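Local coordinates for protein fatty Acyl-Adenylate Ligase (Escherichia coli, PDB 3PBK) that belongs to the ANL clan of AMP-binding enzymes and is named as a fatty acyl-adenylate ligase, at residues I79-F91 / L224-L237. Residues are numbered along the deposited sequence; the frame is centred on the assembly and turned at random.
Sequences IAETSSEFVEAFF and LPFYHDMGLVGFLL. With 1ZZ (5'-O-[(S)-(dodecanoyloxy)(hydroxy)phosphoryl]adenosine), chain C.
Phe226, in the turn 225-228 before helix 229-241, brings its ring against Thr82 and Phe86. Its CB points toward 79-91, and chi1 of -69° sets the ring beside the backbone N, with CD2 against Glu81 O and Phe86. The Phe226 and Phe86 rings meet rim to rim, the centroids 5.5 Å apart and the planes inclined by 24°, so neither ring covers the other's face. Glu81 O approaches the Phe226 ring at its edge, near the ring plane, while Thr82 OG1 lies over one face and the Thr82 methyl CG2 sits 4.0 Å from Phe226 CE2. Next to Phe226, Ala80 CB packs 3.8 Å from Tyr227 CB. Further along, Leu236 divides its two methyls: CD1 lies 3.8 Å from Phe86 CE2 and also touches Val87, whereas CD2 reaches the edge of the Phe91 ring, 3.6 Å from CE2 of Phe91. Leu237 CD2 touches both the Phe90 and the Phe91 ring, 3.9 Å from Phe90 CE1. The axes of segments 84-91 and 229-237 run at 87° and pass 12.5 Å apart, a spacing bridged by these long side chains. Ser83 caps helix 84-95, its OG accepting from Phe86 N. Behind the contact, Tyr248 packs edge-to-face with Phe226, and Leu54 of helix 51-67 touches Val87 and Phe91. Helix 229-241 also lines the ligand pocket: Asp229 lies beside O2 of 1ZZ, and the Phe235 ring against its acyl chain. Mainly apolar van der Waals packing, with backbone oxygens at ring edges, thus sets strand 75-79's end and helix 84-95 against the helix following strand 220-222.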
ATOM      1  N   ILE A  79      14.458   3.167  -9.669  1.00 24.81           N
ATOM      2  CA  ILE A  79      13.335   2.537 -10.363  1.00 25.58           C
ATOM      3  C   ILE A  79      13.040   1.200  -9.697  1.00 24.72           C
ATOM      4  O   ILE A  79      13.761   0.211  -9.892  1.00 24.49           O
ATOM      5  CB  ILE A  79      13.603   2.348 -11.864  1.00 26.87           C
ATOM      6  CG1 ILE A  79      13.547   3.701 -12.575  1.00 27.48           C
ATOM      7  CG2 ILE A  79      12.565   1.421 -12.473  1.00 28.33           C
ATOM      8  CD1 ILE A  79      12.149   4.310 -12.622  1.00 28.22           C
ATOM      9  N   ALA A  80      11.979   1.188  -8.900  1.00 23.62           N
ATOM     10  CA  ALA A  80      11.757   0.117  -7.946  1.00 23.38           C
ATOM     11  C   ALA A  80      11.168  -1.149  -8.557  1.00 24.44           C
ATOM     12  O   ALA A  80       9.982  -1.435  -8.407  1.00 25.49           O
ATOM     13  CB  ALA A  80      10.898   0.606  -6.796  1.00 23.07           C
ATOM     14  N   GLU A  81      12.002  -1.916  -9.244  1.00 24.45           N
ATOM     15  CA  GLU A  81      11.599  -3.242  -9.687  1.00 24.52           C
ATOM     16  C   GLU A  81      11.795  -4.240  -8.550  1.00 23.29           C
ATOM     17  O   GLU A  81      12.558  -3.990  -7.608  1.00 22.83           O
ATOM     18  CB  GLU A  81      12.416  -3.679 -10.909  1.00 25.99           C
ATOM     19  CG  GLU A  81      11.998  -3.028 -12.222  1.00 28.01           C
ATOM     20  CD  GLU A  81      12.998  -3.292 -13.319  1.00 30.57           C
ATOM     21  OE1 GLU A  81      14.201  -3.404 -12.990  1.00 32.06           O
ATOM     22  OE2 GLU A  81      12.584  -3.391 -14.496  1.00 31.68           O
ATOM     23  N   THR A  82      11.100  -5.369  -8.642  1.00 22.81           N
ATOM     24  CA  THR A  82      11.318  -6.463  -7.705  1.00 22.92           C
ATOM     25  C   THR A  82      12.554  -7.274  -8.128  1.00 22.55           C
ATOM     26  O   THR A  82      12.438  -8.325  -8.758  1.00 22.53           O
ATOM     27  CB  THR A  82      10.071  -7.357  -7.585  1.00 21.55           C
ATOM     28  OG1 THR A  82       8.955  -6.548  -7.200  1.00 22.24           O
ATOM     29  CG2 THR A  82      10.288  -8.423  -6.539  1.00 21.18           C
ATOM     30  N   SER A  83      13.735  -6.775  -7.772  1.00 22.22           N
ATOM     31  CA  SER A  83      14.975  -7.339  -8.283  1.00 22.76           C
ATOM     32  C   SER A  83      16.145  -7.200  -7.331  1.00 23.93           C
ATOM     33  O   SER A  83      16.313  -6.165  -6.688  1.00 23.86           O
ATOM     34  CB  SER A  83      15.346  -6.662  -9.603  1.00 23.63           C
ATOM     35  OG  SER A  83      15.657  -5.294  -9.411  1.00 23.91           O
ATOM     36  N   SER A  84      16.970  -8.242  -7.276  1.00 24.66           N
ATOM     37  CA  SER A  84      18.247  -8.203  -6.568  1.00 24.88           C
ATOM     38  C   SER A  84      19.003  -6.892  -6.841  1.00 25.10           C
ATOM     39  O   SER A  84      19.689  -6.370  -5.971  1.00 25.54           O
ATOM     40  CB  SER A  84      19.097  -9.412  -6.982  1.00 26.27           C
ATOM     41  OG  SER A  84      20.284  -9.539  -6.211  1.00 27.04           O
ATOM     42  N   GLU A  85      18.866  -6.362  -8.053  1.00 26.36           N
ATOM     43  CA  GLU A  85      19.511  -5.111  -8.446  1.00 26.00           C
ATOM     44  C   GLU A  85      19.013  -3.931  -7.652  1.00 24.78           C
ATOM     45  O   GLU A  85      19.791  -3.089  -7.215  1.00 24.40           O
ATOM     46  CB  GLU A  85      19.227  -4.816  -9.910  1.00 26.74           C
ATOM     47  CG  GLU A  85      19.979  -5.694 -10.855  1.00 29.90           C
ATOM     48  CD  GLU A  85      20.136  -5.036 -12.201  1.00 32.69           C
ATOM     49  OE1 GLU A  85      19.105  -4.531 -12.720  1.00 31.16           O
ATOM     50  OE2 GLU A  85      21.286  -5.020 -12.721  1.00 33.01           O
ATOM     51  N   PHE A  86      17.695  -3.856  -7.505  1.00 24.70           N
ATOM     52  CA  PHE A  86      17.087  -2.736  -6.819  1.00 23.64           C
ATOM     53  C   PHE A  86      17.393  -2.750  -5.329  1.00 24.08           C
ATOM     54  O   PHE A  86      17.644  -1.697  -4.730  1.00 23.48           O
ATOM     55  CB  PHE A  86      15.584  -2.727  -6.996  1.00 22.60           C
ATOM     56  CG  PHE A  86      14.901  -1.836  -6.017  1.00 23.18           C
ATOM     57  CD1 PHE A  86      14.871  -0.466  -6.219  1.00 23.17           C
ATOM     58  CD2 PHE A  86      14.339  -2.356  -4.860  1.00 22.39           C
ATOM     59  CE1 PHE A  86      14.249   0.366  -5.306  1.00 23.46           C
ATOM     60  CE2 PHE A  86      13.722  -1.534  -3.939  1.00 21.61           C
ATOM     61  CZ  PHE A  86      13.670  -0.175  -4.155  1.00 22.29           C
ATOM     62  N   VAL A  87      17.343  -3.939  -4.729  1.00 23.68           N
ATOM     63  CA  VAL A  87      17.642  -4.081  -3.313  1.00 22.89           C
ATOM     64  C   VAL A  87      19.039  -3.554  -3.019  1.00 23.20           C
ATOM     65  O   VAL A  87      19.214  -2.737  -2.118  1.00 23.17           O
ATOM     66  CB  VAL A  87      17.521  -5.540  -2.834  1.00 23.62           C
ATOM     67  CG1 VAL A  87      17.734  -5.628  -1.328  1.00 22.55           C
ATOM     68  CG2 VAL A  87      16.164  -6.101  -3.202  1.00 23.94           C
ATOM     69  N   GLU A  88      20.029  -4.007  -3.782  1.00 23.87           N
ATOM     70  CA  GLU A  88      21.408  -3.588  -3.547  1.00 24.01           C
ATOM     71  C   GLU A  88      21.507  -2.076  -3.618  1.00 23.06           C
ATOM     72  O   GLU A  88      22.052  -1.435  -2.726  1.00 23.37           O
ATOM     73  CB  GLU A  88      22.355  -4.215  -4.566  1.00 24.64           C
ATOM     74  CG  GLU A  88      22.382  -5.735  -4.568  1.00 26.04           C
ATOM     75  CD  GLU A  88      23.064  -6.275  -5.813  1.00 27.93           C
ATOM     76  OE1 GLU A  88      23.904  -5.536  -6.375  1.00 28.91           O
ATOM     77  OE2 GLU A  88      22.762  -7.416  -6.239  1.00 27.68           O
ATOM     78  N   ALA A  89      20.965  -1.513  -4.688  1.00 22.83           N
ATOM     79  CA  ALA A  89      20.989  -0.071  -4.896  1.00 23.09           C
ATOM     80  C   ALA A  89      20.417   0.699  -3.709  1.00 22.63           C
ATOM     81  O   ALA A  89      20.947   1.736  -3.307  1.00 21.98           O
ATOM     82  CB  ALA A  89      20.228   0.280  -6.162  1.00 24.13           C
ATOM     83  N   PHE A  90      19.323   0.180  -3.163  1.00 23.58           N
ATOM     84  CA  PHE A  90      18.614   0.818  -2.060  1.00 22.29           C
ATOM     85  C   PHE A  90      19.463   0.885  -0.783  1.00 22.35           C
ATOM     86  O   PHE A  90      19.563   1.939  -0.152  1.00 22.25           O
ATOM     87  CB  PHE A  90      17.288   0.100  -1.800  1.00 21.35           C
ATOM     88  CG  PHE A  90      16.485   0.712  -0.704  1.00 20.70           C
ATOM     89  CD1 PHE A  90      16.591   0.251   0.586  1.00 20.63           C
ATOM     90  CD2 PHE A  90      15.643   1.767  -0.956  1.00 20.90           C
ATOM     91  CE1 PHE A  90      15.865   0.829   1.598  1.00 19.98           C
ATOM     92  CE2 PHE A  90      14.914   2.341   0.062  1.00 19.96           C
ATOM     93  CZ  PHE A  90      15.028   1.871   1.335  1.00 18.69           C
ATOM     94  N   PHE A  91      20.077  -0.232  -0.403  1.00 22.35           N
ATOM     95  CA  PHE A  91      20.959  -0.246   0.763  1.00 23.29           C
ATOM     96  C   PHE A  91      22.300   0.435   0.484  1.00 23.44           C
ATOM     97  O   PHE A  91      22.908   1.040   1.370  1.00 22.96           O
ATOM     98  CB  PHE A  91      21.160  -1.671   1.275  1.00 23.63           C
ATOM     99  CG  PHE A  91      20.045  -2.147   2.153  1.00 23.36           C
ATOM    100  CD1 PHE A  91      20.044  -1.851   3.510  1.00 23.28           C
ATOM    101  CD2 PHE A  91      18.986  -2.864   1.626  1.00 21.82           C
ATOM    102  CE1 PHE A  91      19.015  -2.277   4.324  1.00 22.29           C
ATOM    103  CE2 PHE A  91      17.955  -3.292   2.436  1.00 21.20           C
ATOM    104  CZ  PHE A  91      17.968  -3.000   3.786  1.00 21.81           C
ATOM    105  N   LEU A 224       3.956  -8.053  -3.795  1.00 20.00           N
ATOM    106  CA  LEU A 224       3.766  -6.602  -3.813  1.00 19.90           C
ATOM    107  C   LEU A 224       4.944  -5.860  -4.431  1.00 21.76           C
ATOM    108  O   LEU A 224       6.088  -6.319  -4.360  1.00 22.41           O
ATOM    109  CB  LEU A 224       3.546  -6.087  -2.399  1.00 19.77           C
ATOM    110  CG  LEU A 224       2.470  -6.818  -1.611  1.00 19.75           C
ATOM    111  CD1 LEU A 224       2.634  -6.551  -0.134  1.00 20.20           C
ATOM    112  CD2 LEU A 224       1.104  -6.395  -2.090  1.00 19.39           C
ATOM    113  N   PRO A 225       4.672  -4.688  -5.025  1.00 22.93           N
ATOM    114  CA  PRO A 225       5.710  -3.886  -5.685  1.00 22.96           C
ATOM    115  C   PRO A 225       6.564  -3.175  -4.653  1.00 22.35           C
ATOM    116  O   PRO A 225       6.031  -2.764  -3.624  1.00 22.38           O
ATOM    117  CB  PRO A 225       4.906  -2.839  -6.462  1.00 23.65           C
ATOM    118  CG  PRO A 225       3.450  -3.180  -6.264  1.00 23.54           C
ATOM    119  CD  PRO A 225       3.362  -4.021  -5.046  1.00 22.81           C
ATOM    120  N   PHE A 226       7.854  -3.015  -4.917  1.00 22.83           N
ATOM    121  CA  PHE A 226       8.700  -2.265  -3.991  1.00 21.98           C
ATOM    122  C   PHE A 226       8.382  -0.781  -4.049  1.00 21.67           C
ATOM    123  O   PHE A 226       8.773  -0.023  -3.170  1.00 21.25           O
ATOM    124  CB  PHE A 226      10.190  -2.521  -4.246  1.00 21.62           C
ATOM    125  CG  PHE A 226      10.638  -3.917  -3.886  1.00 21.56           C
ATOM    126  CD1 PHE A 226       9.995  -4.632  -2.894  1.00 21.39           C
ATOM    127  CD2 PHE A 226      11.707  -4.507  -4.525  1.00 21.46           C
ATOM    128  CE1 PHE A 226      10.403  -5.903  -2.565  1.00 20.54           C
ATOM    129  CE2 PHE A 226      12.116  -5.774  -4.189  1.00 20.65           C
ATOM    130  CZ  PHE A 226      11.463  -6.469  -3.214  1.00 20.39           C
ATOM    131  N   TYR A 227       7.652  -0.369  -5.078  1.00 22.93           N
ATOM    132  CA  TYR A 227       7.335   1.041  -5.235  1.00 23.83           C
ATOM    133  C   TYR A 227       6.124   1.457  -4.409  1.00 25.51           C
ATOM    134  O   TYR A 227       5.937   2.643  -4.159  1.00 27.24           O
ATOM    135  CB  TYR A 227       7.194   1.455  -6.710  1.00 24.13           C
ATOM    136  CG  TYR A 227       6.186   0.671  -7.521  1.00 25.42           C
ATOM    137  CD1 TYR A 227       4.826   0.854  -7.336  1.00 26.99           C
ATOM    138  CD2 TYR A 227       6.597  -0.234  -8.499  1.00 25.67           C
ATOM    139  CE1 TYR A 227       3.892   0.137  -8.088  1.00 27.89           C
ATOM    140  CE2 TYR A 227       5.678  -0.954  -9.255  1.00 25.91           C
ATOM    141  CZ  TYR A 227       4.322  -0.764  -9.047  1.00 27.09           C
ATOM    142  OH  TYR A 227       3.382  -1.472  -9.779  1.00 28.66           O
ATOM    143  N   HIS A 228       5.311   0.493  -3.974  1.00 25.89           N
ATOM    144  CA  HIS A 228       4.250   0.788  -2.997  1.00 25.84           C
ATOM    145  C   HIS A 228       4.763   0.670  -1.584  1.00 23.78           C
ATOM    146  O   HIS A 228       5.759   0.013  -1.312  1.00 23.80           O
ATOM    147  CB  HIS A 228       3.016  -0.102  -3.152  1.00 26.27           C
ATOM    148  CG  HIS A 228       2.070   0.364  -4.218  1.00 31.48           C
ATOM    149  ND1 HIS A 228       1.127  -0.463  -4.794  1.00 33.25           N
ATOM    150  CD2 HIS A 228       1.942   1.565  -4.831  1.00 33.33           C
ATOM    151  CE1 HIS A 228       0.448   0.215  -5.702  1.00 34.40           C
ATOM    152  NE2 HIS A 228       0.923   1.447  -5.746  1.00 35.28           N
ATOM    153  N   ASP A 229       4.052   1.302  -0.677  1.00 23.29           N
ATOM    154  CA  ASP A 229       4.454   1.361   0.709  1.00 21.90           C
ATOM    155  C   ASP A 229       4.564  -0.002   1.420  1.00 20.12           C
ATOM    156  O   ASP A 229       5.537  -0.296   2.111  1.00 18.58           O
ATOM    157  CB  ASP A 229       3.429   2.206   1.420  1.00 22.27           C
ATOM    158  CG  ASP A 229       3.814   2.480   2.806  1.00 21.82           C
ATOM    159  OD1 ASP A 229       5.030   2.703   3.034  1.00 21.40           O
ATOM    160  OD2 ASP A 229       2.906   2.459   3.657  1.00 22.16           O
HETATM  161  N   MSE A 230       3.531  -0.813   1.252  1.00 21.59           N
HETATM  162  CA  MSE A 230       3.438  -2.139   1.844  1.00 20.13           C
HETATM  163  C   MSE A 230       4.544  -3.079   1.383  1.00 18.74           C
HETATM  164  O   MSE A 230       5.237  -3.686   2.189  1.00 17.66           O
HETATM  165  CB  MSE A 230       2.078  -2.734   1.491  1.00 20.60           C
HETATM  166  CG  MSE A 230       1.697  -3.937   2.317  1.00 23.18           C
HETATM  167 SE   MSE A 230      -0.243  -4.188   2.463  1.00 44.45          SE
HETATM  168  CE  MSE A 230      -0.660  -4.797   0.660  1.00 25.06           C
ATOM    169  N   GLY A 231       4.693  -3.209   0.072  1.00 19.87           N
ATOM    170  CA  GLY A 231       5.692  -4.094  -0.490  1.00 19.35           C
ATOM    171  C   GLY A 231       7.066  -3.795   0.057  1.00 18.77           C
ATOM    172  O   GLY A 231       7.785  -4.697   0.479  1.00 18.68           O
ATOM    173  N   LEU A 232       7.416  -2.514   0.070  1.00 18.72           N
ATOM    174  CA  LEU A 232       8.739  -2.070   0.488  1.00 18.35           C
ATOM    175  C   LEU A 232       9.050  -2.226   1.986  1.00 17.46           C
ATOM    176  O   LEU A 232       9.998  -2.909   2.351  1.00 17.43           O
ATOM    177  CB  LEU A 232       8.953  -0.618   0.071  1.00 18.66           C
ATOM    178  CG  LEU A 232      10.222   0.013   0.637  1.00 17.97           C
ATOM    179  CD1 LEU A 232      11.365  -0.336  -0.267  1.00 19.03           C
ATOM    180  CD2 LEU A 232      10.081   1.517   0.760  1.00 17.67           C
ATOM    181  N   VAL A 233       8.271  -1.579   2.849  1.00 17.17           N
ATOM    182  CA  VAL A 233       8.596  -1.559   4.272  1.00 17.22           C
ATOM    183  C   VAL A 233       8.240  -2.875   4.932  1.00 17.91           C
ATOM    184  O   VAL A 233       8.942  -3.377   5.819  1.00 17.50           O
ATOM    185  CB  VAL A 233       7.843  -0.465   5.013  1.00 16.64           C
ATOM    186  CG1 VAL A 233       8.186  -0.516   6.505  1.00 16.30           C
ATOM    187  CG2 VAL A 233       8.177   0.874   4.432  1.00 17.43           C
ATOM    188  N   GLY A 234       7.117  -3.422   4.497  1.00 18.27           N
ATOM    189  CA  GLY A 234       6.683  -4.710   4.977  1.00 17.58           C
ATOM    190  C   GLY A 234       7.518  -5.832   4.399  1.00 17.80           C
ATOM    191  O   GLY A 234       7.785  -6.800   5.090  1.00 18.12           O
ATOM    192  N   PHE A 235       7.944  -5.738   3.147  1.00 17.27           N
ATOM    193  CA  PHE A 235       8.548  -6.930   2.589  1.00 17.70           C
ATOM    194  C   PHE A 235       9.951  -6.871   2.033  1.00 18.04           C
ATOM    195  O   PHE A 235      10.494  -7.890   1.623  1.00 17.99           O
ATOM    196  CB  PHE A 235       7.581  -7.634   1.669  1.00 17.95           C
ATOM    197  CG  PHE A 235       6.497  -8.332   2.410  1.00 18.44           C
ATOM    198  CD1 PHE A 235       6.683  -9.622   2.879  1.00 18.84           C
ATOM    199  CD2 PHE A 235       5.308  -7.685   2.695  1.00 18.93           C
ATOM    200  CE1 PHE A 235       5.688 -10.271   3.583  1.00 18.90           C
ATOM    201  CE2 PHE A 235       4.304  -8.331   3.403  1.00 19.28           C
ATOM    202  CZ  PHE A 235       4.495  -9.628   3.847  1.00 18.48           C
ATOM    203  N   LEU A 236      10.555  -5.696   2.061  1.00 17.84           N
ATOM    204  CA  LEU A 236      11.991  -5.629   1.880  1.00 18.65           C
ATOM    205  C   LEU A 236      12.661  -5.406   3.242  1.00 19.15           C
ATOM    206  O   LEU A 236      13.526  -6.184   3.663  1.00 19.17           O
ATOM    207  CB  LEU A 236      12.372  -4.531   0.890  1.00 18.98           C
ATOM    208  CG  LEU A 236      13.770  -4.680   0.295  1.00 19.49           C
ATOM    209  CD1 LEU A 236      14.016  -3.658  -0.782  1.00 20.08           C
ATOM    210  CD2 LEU A 236      14.783  -4.520   1.385  1.00 20.68           C
ATOM    211  N   LEU A 237      12.237  -4.355   3.937  1.00 18.97           N
ATOM    212  CA  LEU A 237      12.855  -3.959   5.202  1.00 18.48           C
ATOM    213  C   LEU A 237      12.598  -4.920   6.372  1.00 19.14           C
ATOM    214  O   LEU A 237      13.526  -5.249   7.107  1.00 19.98           O
ATOM    215  CB  LEU A 237      12.433  -2.541   5.571  1.00 17.59           C
ATOM    216  CG  LEU A 237      12.804  -1.487   4.535  1.00 17.00           C
ATOM    217  CD1 LEU A 237      12.399  -0.131   5.015  1.00 16.85           C
ATOM    218  CD2 LEU A 237      14.284  -1.529   4.271  1.00 17.82           C
TER
HETATM  219  P   1ZZ C   1      -0.363   3.650   1.829  1.00 26.52           P
HETATM  220  C1  1ZZ C   1       5.866  -8.629   7.413  1.00 17.34           C
HETATM  221  N1  1ZZ C   1      -5.987   2.159   4.169  1.00 22.26           N
HETATM  222  O1  1ZZ C   1      -1.322   0.513   2.444  1.00 25.44           O
HETATM  223  C2  1ZZ C   1       5.167  -7.345   7.772  1.00 15.47           C
HETATM  224  N2  1ZZ C   1      -5.437   0.290   5.226  1.00 20.15           N
HETATM  225  O2  1ZZ C   1       0.145   2.315   2.655  1.00 25.21           O
HETATM  226  C3  1ZZ C   1       4.096  -6.823   6.818  1.00 16.00           C
HETATM  227  N3  1ZZ C   1      -8.493   1.944   4.619  1.00 21.20           N
HETATM  228  O3  1ZZ C   1       0.166   5.066   2.324  1.00 23.68           O
HETATM  229  C4  1ZZ C   1       3.296  -5.619   7.348  1.00 15.93           C
HETATM  230  N4  1ZZ C   1      -9.087   0.054   5.824  1.00 21.68           N
HETATM  231  O4  1ZZ C   1      -0.018   3.566   0.501  1.00 28.96           O
HETATM  232  C5  1ZZ C   1       1.935  -5.220   6.765  1.00 15.37           C
HETATM  233  N5  1ZZ C   1      -7.361  -1.500   6.561  1.00 18.40           N
HETATM  234  O5  1ZZ C   1      -1.952   3.717   1.960  1.00 25.00           O
HETATM  235  C6  1ZZ C   1       1.648  -3.753   6.955  1.00 15.04           C
HETATM  236  O6  1ZZ C   1      -4.541   3.400   2.942  1.00 24.70           O
HETATM  237  C7  1ZZ C   1       0.245  -3.262   7.203  1.00 16.79           C
HETATM  238  O7  1ZZ C   1      -7.061   5.645   3.988  1.00 23.83           O
HETATM  239  C8  1ZZ C   1      -0.095  -1.872   6.713  1.00 17.20           C
HETATM  240  O8  1ZZ C   1      -4.517   6.206   5.164  1.00 20.04           O
HETATM  241  C9  1ZZ C   1      -1.292  -1.665   5.773  1.00 18.91           C
HETATM  242  C10 1ZZ C   1      -1.154  -0.823   4.530  1.00 21.16           C
HETATM  243  C11 1ZZ C   1      -0.344   0.387   4.360  1.00 21.86           C
HETATM  244  C12 1ZZ C   1      -0.645   1.166   3.168  1.00 24.75           C
HETATM  245  C13 1ZZ C   1      -2.437   4.643   2.899  1.00 23.61           C
HETATM  246  C14 1ZZ C   1      -3.955   4.705   3.112  1.00 22.44           C
HETATM  247  C15 1ZZ C   1      -4.652   5.031   4.445  1.00 21.35           C
HETATM  248  C16 1ZZ C   1      -6.041   4.688   4.107  1.00 23.43           C
HETATM  249  C17 1ZZ C   1      -5.885   3.402   3.371  1.00 24.49           C
HETATM  250  C18 1ZZ C   1      -4.968   1.375   4.517  1.00 21.80           C
HETATM  251  C19 1ZZ C   1      -6.821   0.446   5.317  1.00 20.43           C
HETATM  252  C20 1ZZ C   1      -7.172   1.542   4.690  1.00 20.85           C
HETATM  253  C21 1ZZ C   1      -9.427   1.152   5.205  1.00 21.86           C
HETATM  254  C22 1ZZ C   1      -7.737  -0.323   5.885  1.00 20.27           C